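Local coordinates for selenium-binding protein (PDB 2ECE), which is of unknown function but adopts a beta-propeller fold and may bind selenium, at residues F334-L339 against V345-I350; K420-P425 against E430-F435. All coordinates share one frame; numbering follows the deposited sequence.

Both contacts are antiparallel beta hairpins, set in consecutive blades of the propeller. Contact 1 pairs the two middle strands of a four-stranded blade and is almost wholly buried. Contact 2 pairs the third strand of the next blade with its outermost one, its centre about 20 Å from that of the chain, against about 14 Å for the centre of contact 1, and is only partly buried. The blades touch directly: Val345 CG1 packs 3.6 Å from Leu421 CD1, and the Tyr336 hydroxyl lies against Ala423. Rings and aliphatic branches line both faces of contact 1; contact 2 leans more on the polar side chains of Lys420, Asn422 and Asp432, close to where the second strand turns a corner.

Contact 1. Residues F334-L339 against V345-I350; sequences FLYLSL and VRQYDI
The side-chain amide of Gln347 lies over one face of the Phe334 ring, the two planes only 16° apart, and Gln347 CG lies 3.5 Å from Phe334 CD1. At the edge of that ring, near its plane, sits the carbonyl oxygen of Tyr348. Tyr336 stands alongside Gln347 and points the same way, its CE2 3.5 Å from Gln347 CG, so the extended glutamine chain runs between two aromatic rings. An alanine in place of Phe334 is likely to leave the Gln347 amide without the ring it stacks on and freer to turn.

Leu335, Leu337, Arg346 and Tyr348 share the other face of the hairpin. The Tyr348 ring presents an edge to the carbonyl oxygen of Leu335, while its CE1 meets Leu337 CG at 3.8 Å, the two side chains crossing at about a right angle. Arg346 reaches out extended from CG to NE past Leu339, and its NH1 donates to Tyr348 OH (3.0 Å) nearly in the guanidinium plane; Glu344 forms a salt bridge with its NE.

Two reciprocal backbone pairs, Leu335 with Tyr348 and Leu337 with Arg346, bind these middle strands of the propeller blade. Leu335 N to Tyr348 O and Tyr348 N to Leu335 O both measure 2.7 Å. The buried main-chain polar groups of these pairs are thus satisfied within the sheet, and the guanidinium is held by both a charge and a hydroxyl.

Contact 2. Residues K420-P425 against E430-F435; sequences KLNANP and EIDKEF
Lys420 lays its aliphatic chain alongside Asp432, and the torsions of both residues set up the meeting. Its CG is anti to the backbone N (chi1 178°) and the chain stays extended until a bend at chi3 (83°), which brings CE to 3.8 Å from Asp432 CG. The ammonium group continues to a hydrogen bond with Tyr57 OH; Asp432 OD1 is 4.6 Å from Lys420 NZ, too far for a salt bridge, though the opposite charges probably still attract. Near the root of the lysine, CB packs 3.5 Å from Phe435 CD1, and the Lys420 N donates to a water molecule.

Asp432 also has CG anti to its own N, an orientation that lets OD2 accept from Phe435 N (2.8 Å), met nearly along the C-O axis. This is an Asx motif, and it spans the corner at Lys433 and Glu434, where the outermost strand of the propeller blade breaks direction. Upstream of the corner the strand pairs antiparallel with 420-423: Asp432 N donates to Lys420 O, while Asn422 and Glu430 exchange two bonds, the shorter from Asn422 N to Glu430 O at 2.7 Å.

The Asn422 side chain passes that of Asp432 at a slant, amide and carboxylate planes nearly perpendicular (78°). On the opposite face Leu421 CD2 packs 3.8 Å from Ile431 CG1; both side chains also rest on Val362 of the preceding blade. Glu430, bent at chi2, carries its carboxylate away from 420-425 on an exposed flank.

Contact 1. Residues F334-L339 against V345-I350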
ATOM      1  N   PHE A 334     -14.054   3.458  -9.619  1.00 24.39           N
ATOM      2  CA  PHE A 334     -13.911   2.092  -9.116  1.00 23.04           C
ATOM      3  C   PHE A 334     -13.022   1.922  -7.885  1.00 22.90           C
ATOM      4  O   PHE A 334     -12.011   2.608  -7.727  1.00 23.64           O
ATOM      5  CB  PHE A 334     -13.404   1.183 -10.239  1.00 24.40           C
ATOM      6  CG  PHE A 334     -14.385   1.016 -11.375  1.00 24.82           C
ATOM      7  CD1 PHE A 334     -15.556   0.285 -11.194  1.00 22.61           C
ATOM      8  CD2 PHE A 334     -14.149   1.606 -12.614  1.00 26.24           C
ATOM      9  CE1 PHE A 334     -16.482   0.143 -12.232  1.00 24.89           C
ATOM     10  CE2 PHE A 334     -15.073   1.469 -13.663  1.00 25.44           C
ATOM     11  CZ  PHE A 334     -16.237   0.737 -13.467  1.00 23.52           C
ATOM     12  N   LEU A 335     -13.423   0.992  -7.024  1.00 22.19           N
ATOM     13  CA  LEU A 335     -12.706   0.674  -5.796  1.00 23.64           C
ATOM     14  C   LEU A 335     -12.278  -0.784  -5.979  1.00 22.56           C
ATOM     15  O   LEU A 335     -13.116  -1.649  -6.235  1.00 24.73           O
ATOM     16  CB  LEU A 335     -13.661   0.813  -4.602  1.00 23.77           C
ATOM     17  CG  LEU A 335     -13.198   1.150  -3.175  1.00 27.73           C
ATOM     18  CD1 LEU A 335     -13.991   0.296  -2.192  1.00 25.40           C
ATOM     19  CD2 LEU A 335     -11.709   0.917  -3.007  1.00 27.00           C
ATOM     20  N   TYR A 336     -10.981  -1.062  -5.900  1.00 22.52           N
ATOM     21  CA  TYR A 336     -10.509  -2.434  -6.058  1.00 22.50           C
ATOM     22  C   TYR A 336     -10.038  -2.959  -4.716  1.00 23.03           C
ATOM     23  O   TYR A 336      -9.404  -2.230  -3.957  1.00 20.19           O
ATOM     24  CB  TYR A 336      -9.367  -2.507  -7.074  1.00 23.59           C
ATOM     25  CG  TYR A 336      -9.780  -2.129  -8.476  1.00 24.26           C
ATOM     26  CD1 TYR A 336      -9.816  -0.792  -8.877  1.00 25.42           C
ATOM     27  CD2 TYR A 336     -10.172  -3.107  -9.394  1.00 25.03           C
ATOM     28  CE1 TYR A 336     -10.234  -0.437 -10.165  1.00 25.58           C
ATOM     29  CE2 TYR A 336     -10.594  -2.766 -10.681  1.00 24.91           C
ATOM     30  CZ  TYR A 336     -10.624  -1.431 -11.059  1.00 25.99           C
ATOM     31  OH  TYR A 336     -11.056  -1.092 -12.323  1.00 26.60           O
ATOM     32  N   LEU A 337     -10.365  -4.214  -4.418  1.00 22.93           N
ATOM     33  CA  LEU A 337      -9.946  -4.817  -3.162  1.00 23.82           C
ATOM     34  C   LEU A 337      -9.265  -6.135  -3.463  1.00 24.85           C
ATOM     35  O   LEU A 337      -9.567  -6.794  -4.462  1.00 23.46           O
ATOM     36  CB  LEU A 337     -11.129  -5.146  -2.236  1.00 26.77           C
ATOM     37  CG  LEU A 337     -12.457  -4.409  -2.046  1.00 27.78           C
ATOM     38  CD1 LEU A 337     -13.133  -5.006  -0.812  1.00 28.16           C
ATOM     39  CD2 LEU A 337     -12.265  -2.925  -1.868  1.00 29.94           C
ATOM     40  N   SER A 338      -8.346  -6.525  -2.589  1.00 23.93           N
ATOM     41  CA  SER A 338      -7.682  -7.804  -2.734  1.00 22.55           C
ATOM     42  C   SER A 338      -8.159  -8.614  -1.532  1.00 23.19           C
ATOM     43  O   SER A 338      -8.389  -8.062  -0.453  1.00 21.94           O
ATOM     44  CB  SER A 338      -6.161  -7.640  -2.700  1.00 22.27           C
ATOM     45  OG  SER A 338      -5.722  -7.143  -1.443  1.00 22.52           O
ATOM     46  N   LEU A 339      -8.356  -9.911  -1.729  1.00 24.31           N
ATOM     47  CA  LEU A 339      -8.772 -10.786  -0.643  1.00 24.03           C
ATOM     48  C   LEU A 339      -7.629 -11.775  -0.529  1.00 24.54           C
ATOM     49  O   LEU A 339      -7.563 -12.760  -1.262  1.00 22.07           O
ATOM     50  CB  LEU A 339     -10.081 -11.516  -0.972  1.00 25.56           C
ATOM     51  CG  LEU A 339     -11.408 -10.797  -0.698  1.00 27.29           C
ATOM     52  CD1 LEU A 339     -11.612  -9.670  -1.701  1.00 27.79           C
ATOM     53  CD2 LEU A 339     -12.557 -11.802  -0.796  1.00 28.02           C
ATOM     54  N   VAL A 345      -9.574 -10.566  -6.310  1.00 24.55           N
ATOM     55  CA  VAL A 345      -9.373  -9.146  -6.531  1.00 23.34           C
ATOM     56  C   VAL A 345     -10.766  -8.793  -7.022  1.00 23.98           C
ATOM     57  O   VAL A 345     -11.295  -9.458  -7.922  1.00 23.85           O
ATOM     58  CB  VAL A 345      -8.363  -8.809  -7.651  1.00 22.71           C
ATOM     59  CG1 VAL A 345      -8.372  -7.306  -7.889  1.00 21.28           C
ATOM     60  CG2 VAL A 345      -6.956  -9.246  -7.261  1.00 20.68           C
ATOM     61  N   ARG A 346     -11.376  -7.787  -6.407  1.00 24.88           N
ATOM     62  CA  ARG A 346     -12.711  -7.358  -6.788  1.00 24.97           C
ATOM     63  C   ARG A 346     -12.693  -5.908  -7.246  1.00 27.50           C
ATOM     64  O   ARG A 346     -11.795  -5.135  -6.886  1.00 26.29           O
ATOM     65  CB  ARG A 346     -13.674  -7.489  -5.605  1.00 25.04           C
ATOM     66  CG  ARG A 346     -13.855  -8.902  -5.088  1.00 24.61           C
ATOM     67  CD  ARG A 346     -14.900  -8.937  -3.984  1.00 25.35           C
ATOM     68  NE  ARG A 346     -15.148 -10.294  -3.510  1.00 24.85           N
ATOM     69  CZ  ARG A 346     -16.161 -10.640  -2.724  1.00 23.96           C
ATOM     70  NH1 ARG A 346     -17.032  -9.728  -2.313  1.00 22.85           N
ATOM     71  NH2 ARG A 346     -16.306 -11.902  -2.353  1.00 25.69           N
ATOM     72  N   GLN A 347     -13.696  -5.551  -8.042  1.00 26.96           N
ATOM     73  CA  GLN A 347     -13.858  -4.200  -8.549  1.00 26.61           C
ATOM     74  C   GLN A 347     -15.247  -3.733  -8.131  1.00 27.91           C
ATOM     75  O   GLN A 347     -16.245  -4.370  -8.459  1.00 29.87           O
ATOM     76  CB  GLN A 347     -13.757  -4.175 -10.076  1.00 24.77           C
ATOM     77  CG  GLN A 347     -14.102  -2.823 -10.687  1.00 23.36           C
ATOM     78  CD  GLN A 347     -14.351  -2.898 -12.182  1.00 25.11           C
ATOM     79  OE1 GLN A 347     -13.621  -2.306 -12.982  1.00 27.08           O
ATOM     80  NE2 GLN A 347     -15.383  -3.632 -12.568  1.00 25.01           N
ATOM     81  N   TYR A 348     -15.311  -2.631  -7.393  1.00 28.37           N
ATOM     82  CA  TYR A 348     -16.590  -2.092  -6.959  1.00 28.20           C
ATOM     83  C   TYR A 348     -16.834  -0.736  -7.603  1.00 28.76           C
ATOM     84  O   TYR A 348     -15.980   0.150  -7.549  1.00 26.94           O
ATOM     85  CB  TYR A 348     -16.640  -1.925  -5.441  1.00 27.26           C
ATOM     86  CG  TYR A 348     -16.793  -3.203  -4.659  1.00 27.19           C
ATOM     87  CD1 TYR A 348     -15.698  -4.024  -4.404  1.00 27.09           C
ATOM     88  CD2 TYR A 348     -18.040  -3.591  -4.165  1.00 28.51           C
ATOM     89  CE1 TYR A 348     -15.837  -5.203  -3.669  1.00 27.76           C
ATOM     90  CE2 TYR A 348     -18.194  -4.765  -3.431  1.00 28.33           C
ATOM     91  CZ  TYR A 348     -17.087  -5.568  -3.186  1.00 30.01           C
ATOM     92  OH  TYR A 348     -17.229  -6.728  -2.457  1.00 30.24           O
ATOM     93  N   ASP A 349     -17.996  -0.584  -8.225  1.00 28.42           N
ATOM     94  CA  ASP A 349     -18.355   0.682  -8.844  1.00 29.00           C
ATOM     95  C   ASP A 349     -18.742   1.583  -7.678  1.00 27.14           C
ATOM     96  O   ASP A 349     -19.654   1.262  -6.920  1.00 27.77           O
ATOM     97  CB  ASP A 349     -19.549   0.478  -9.790  1.00 30.68           C
ATOM     98  CG  ASP A 349     -20.051   1.774 -10.397  1.00 33.35           C
ATOM     99  OD1 ASP A 349     -20.317   1.788 -11.619  1.00 35.10           O
ATOM    100  OD2 ASP A 349     -20.194   2.773  -9.659  1.00 34.18           O
ATOM    101  N   ILE A 350     -18.036   2.692  -7.508  1.00 27.92           N
ATOM    102  CA  ILE A 350     -18.362   3.591  -6.413  1.00 28.42           C
ATOM    103  C   ILE A 350     -18.922   4.925  -6.888  1.00 28.61           C
ATOM    104  O   ILE A 350     -18.698   5.960  -6.255  1.00 27.09           O
ATOM    105  CB  ILE A 350     -17.140   3.845  -5.484  1.00 28.99           C
ATOM    106  CG1 ILE A 350     -15.909   4.230  -6.305  1.00 28.49           C
ATOM    107  CG2 ILE A 350     -16.867   2.608  -4.650  1.00 26.72           C
ATOM    108  CD1 ILE A 350     -14.707   4.571  -5.446  1.00 29.24           C
TER

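Contact 2. Residues K420-P425 against E430-F435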
ATOM      1  N   LYS A 420      -1.303  -9.293 -14.094  1.00 24.23           N
ATOM      2  CA  LYS A 420      -1.927  -8.119 -14.676  1.00 23.54           C
ATOM      3  C   LYS A 420      -3.387  -8.429 -14.961  1.00 23.59           C
ATOM      4  O   LYS A 420      -3.722  -9.499 -15.474  1.00 23.27           O
ATOM      5  CB  LYS A 420      -1.237  -7.682 -15.970  1.00 23.45           C
ATOM      6  CG  LYS A 420      -1.934  -6.475 -16.594  1.00 24.51           C
ATOM      7  CD  LYS A 420      -1.112  -5.763 -17.666  1.00 28.59           C
ATOM      8  CE  LYS A 420      -1.225  -6.413 -19.037  1.00 27.12           C
ATOM      9  NZ  LYS A 420      -0.663  -5.525 -20.106  1.00 23.82           N
ATOM     10  N   LEU A 421      -4.250  -7.488 -14.604  1.00 23.51           N
ATOM     11  CA  LEU A 421      -5.679  -7.624 -14.825  1.00 23.90           C
ATOM     12  C   LEU A 421      -6.078  -6.527 -15.799  1.00 25.69           C
ATOM     13  O   LEU A 421      -5.498  -5.444 -15.792  1.00 24.79           O
ATOM     14  CB  LEU A 421      -6.445  -7.433 -13.515  1.00 23.11           C
ATOM     15  CG  LEU A 421      -6.075  -8.314 -12.320  1.00 23.57           C
ATOM     16  CD1 LEU A 421      -6.978  -7.970 -11.143  1.00 22.58           C
ATOM     17  CD2 LEU A 421      -6.229  -9.782 -12.696  1.00 23.54           C
ATOM     18  N   ASN A 422      -7.056  -6.811 -16.647  1.00 26.75           N
ATOM     19  CA  ASN A 422      -7.537  -5.824 -17.599  1.00 28.47           C
ATOM     20  C   ASN A 422      -8.885  -5.372 -17.056  1.00 28.36           C
ATOM     21  O   ASN A 422      -9.819  -6.166 -16.963  1.00 27.96           O
ATOM     22  CB  ASN A 422      -7.682  -6.454 -18.985  1.00 28.80           C
ATOM     23  CG  ASN A 422      -6.338  -6.803 -19.608  1.00 29.88           C
ATOM     24  OD1 ASN A 422      -6.118  -7.936 -20.038  1.00 32.42           O
ATOM     25  ND2 ASN A 422      -5.435  -5.827 -19.664  1.00 28.52           N
ATOM     26  N   ALA A 423      -8.975  -4.104 -16.665  1.00 29.24           N
ATOM     27  CA  ALA A 423     -10.214  -3.573 -16.106  1.00 30.76           C
ATOM     28  C   ALA A 423     -11.020  -2.810 -17.148  1.00 31.80           C
ATOM     29  O   ALA A 423     -10.468  -2.040 -17.941  1.00 32.95           O
ATOM     30  CB  ALA A 423      -9.908  -2.673 -14.921  1.00 29.66           C
ATOM     31  N   ASN A 424     -12.329  -3.027 -17.129  1.00 32.02           N
ATOM     32  CA  ASN A 424     -13.235  -2.381 -18.070  1.00 32.46           C
ATOM     33  C   ASN A 424     -13.744  -1.054 -17.521  1.00 31.63           C
ATOM     34  O   ASN A 424     -14.382  -1.013 -16.470  1.00 32.41           O
ATOM     35  CB  ASN A 424     -14.422  -3.303 -18.362  1.00 33.01           C
ATOM     36  CG  ASN A 424     -15.267  -2.813 -19.521  1.00 34.37           C
ATOM     37  OD1 ASN A 424     -15.700  -1.660 -19.545  1.00 34.25           O
ATOM     38  ND2 ASN A 424     -15.509  -3.691 -20.490  1.00 33.98           N
ATOM     39  N   PRO A 425     -13.473   0.051 -18.233  1.00 32.85           N
ATOM     40  CA  PRO A 425     -13.912   1.385 -17.808  1.00 33.34           C
ATOM     41  C   PRO A 425     -15.406   1.481 -17.481  1.00 33.29           C
ATOM     42  O   PRO A 425     -15.841   2.406 -16.793  1.00 33.03           O
ATOM     43  CB  PRO A 425     -13.504   2.277 -18.986  1.00 33.77           C
ATOM     44  CG  PRO A 425     -13.454   1.315 -20.158  1.00 33.26           C
ATOM     45  CD  PRO A 425     -12.803   0.115 -19.544  1.00 32.85           C
ATOM     46  N   GLU A 430     -10.823  -8.809 -15.895  1.00 30.85           N
ATOM     47  CA  GLU A 430     -10.309 -10.051 -16.477  1.00 32.31           C
ATOM     48  C   GLU A 430      -8.819 -10.202 -16.188  1.00 31.73           C
ATOM     49  O   GLU A 430      -8.100  -9.211 -16.058  1.00 31.56           O
ATOM     50  CB  GLU A 430     -10.496 -10.063 -17.999  1.00 34.28           C
ATOM     51  CG  GLU A 430     -11.938 -10.075 -18.503  1.00 37.48           C
ATOM     52  CD  GLU A 430     -12.679 -11.351 -18.149  1.00 38.97           C
ATOM     53  OE1 GLU A 430     -12.039 -12.427 -18.115  1.00 37.30           O
ATOM     54  OE2 GLU A 430     -13.907 -11.276 -17.921  1.00 41.15           O
ATOM     55  N   ILE A 431      -8.357 -11.444 -16.097  1.00 30.21           N
ATOM     56  CA  ILE A 431      -6.944 -11.716 -15.860  1.00 29.64           C
ATOM     57  C   ILE A 431      -6.248 -11.712 -17.214  1.00 29.93           C
ATOM     58  O   ILE A 431      -6.691 -12.387 -18.140  1.00 30.35           O
ATOM     59  CB  ILE A 431      -6.725 -13.112 -15.232  1.00 28.51           C
ATOM     60  CG1 ILE A 431      -7.466 -13.222 -13.901  1.00 26.36           C
ATOM     61  CG2 ILE A 431      -5.246 -13.359 -15.024  1.00 28.96           C
ATOM     62  CD1 ILE A 431      -7.545 -14.650 -13.375  1.00 23.45           C
ATOM     63  N   ASP A 432      -5.173 -10.950 -17.349  1.00 30.40           N
ATOM     64  CA  ASP A 432      -4.460 -10.948 -18.616  1.00 31.01           C
ATOM     65  C   ASP A 432      -3.738 -12.289 -18.658  1.00 32.06           C
ATOM     66  O   ASP A 432      -2.979 -12.614 -17.748  1.00 31.08           O
ATOM     67  CB  ASP A 432      -3.438  -9.817 -18.677  1.00 32.11           C
ATOM     68  CG  ASP A 432      -2.876  -9.627 -20.069  1.00 34.11           C
ATOM     69  OD1 ASP A 432      -3.545  -8.967 -20.888  1.00 37.07           O
ATOM     70  OD2 ASP A 432      -1.779 -10.147 -20.355  1.00 34.08           O
ATOM     71  N   LYS A 433      -3.983 -13.065 -19.706  1.00 33.07           N
ATOM     72  CA  LYS A 433      -3.370 -14.380 -19.850  1.00 34.42           C
ATOM     73  C   LYS A 433      -1.882 -14.320 -20.191  1.00 33.20           C
ATOM     74  O   LYS A 433      -1.083 -15.083 -19.648  1.00 33.20           O
ATOM     75  CB  LYS A 433      -4.108 -15.180 -20.934  1.00 36.34           C
ATOM     76  CG  LYS A 433      -3.572 -16.589 -21.149  1.00 40.36           C
ATOM     77  CD  LYS A 433      -3.998 -17.132 -22.508  1.00 44.89           C
ATOM     78  CE  LYS A 433      -3.438 -18.527 -22.759  1.00 46.03           C
ATOM     79  NZ  LYS A 433      -1.945 -18.564 -22.682  1.00 47.13           N
ATOM     80  N   GLU A 434      -1.514 -13.403 -21.078  1.00 33.44           N
ATOM     81  CA  GLU A 434      -0.134 -13.267 -21.530  1.00 33.85           C
ATOM     82  C   GLU A 434       0.884 -12.746 -20.513  1.00 32.47           C
ATOM     83  O   GLU A 434       2.001 -13.263 -20.431  1.00 32.99           O
ATOM     84  CB  GLU A 434      -0.087 -12.382 -22.779  1.00 38.54           C
ATOM     85  CG  GLU A 434      -1.230 -12.635 -23.759  1.00 44.41           C
ATOM     86  CD  GLU A 434      -2.492 -11.864 -23.398  1.00 47.95           C
ATOM     87  OE1 GLU A 434      -2.506 -10.622 -23.568  1.00 50.55           O
ATOM     88  OE2 GLU A 434      -3.471 -12.495 -22.939  1.00 50.08           O
ATOM     89  N   PHE A 435       0.507 -11.729 -19.741  1.00 30.72           N
ATOM     90  CA  PHE A 435       1.421 -11.136 -18.764  1.00 27.78           C
ATOM     91  C   PHE A 435       1.624 -11.940 -17.480  1.00 26.13           C
ATOM     92  O   PHE A 435       0.665 -12.418 -16.876  1.00 24.74           O
ATOM     93  CB  PHE A 435       0.949  -9.718 -18.402  1.00 27.79           C
ATOM     94  CG  PHE A 435       1.914  -8.960 -17.535  1.00 27.25           C
ATOM     95  CD1 PHE A 435       1.915  -9.129 -16.151  1.00 27.40           C
ATOM     96  CD2 PHE A 435       2.851  -8.106 -18.107  1.00 26.12           C
ATOM     97  CE1 PHE A 435       2.844  -8.450 -15.346  1.00 27.58           C
ATOM     98  CE2 PHE A 435       3.784  -7.426 -17.316  1.00 28.32           C
ATOM     99  CZ  PHE A 435       3.779  -7.599 -15.934  1.00 26.04           C
TER
HETATM  100  O   HOH W   1      -1.331 -11.860 -15.613  1.00 20.44           O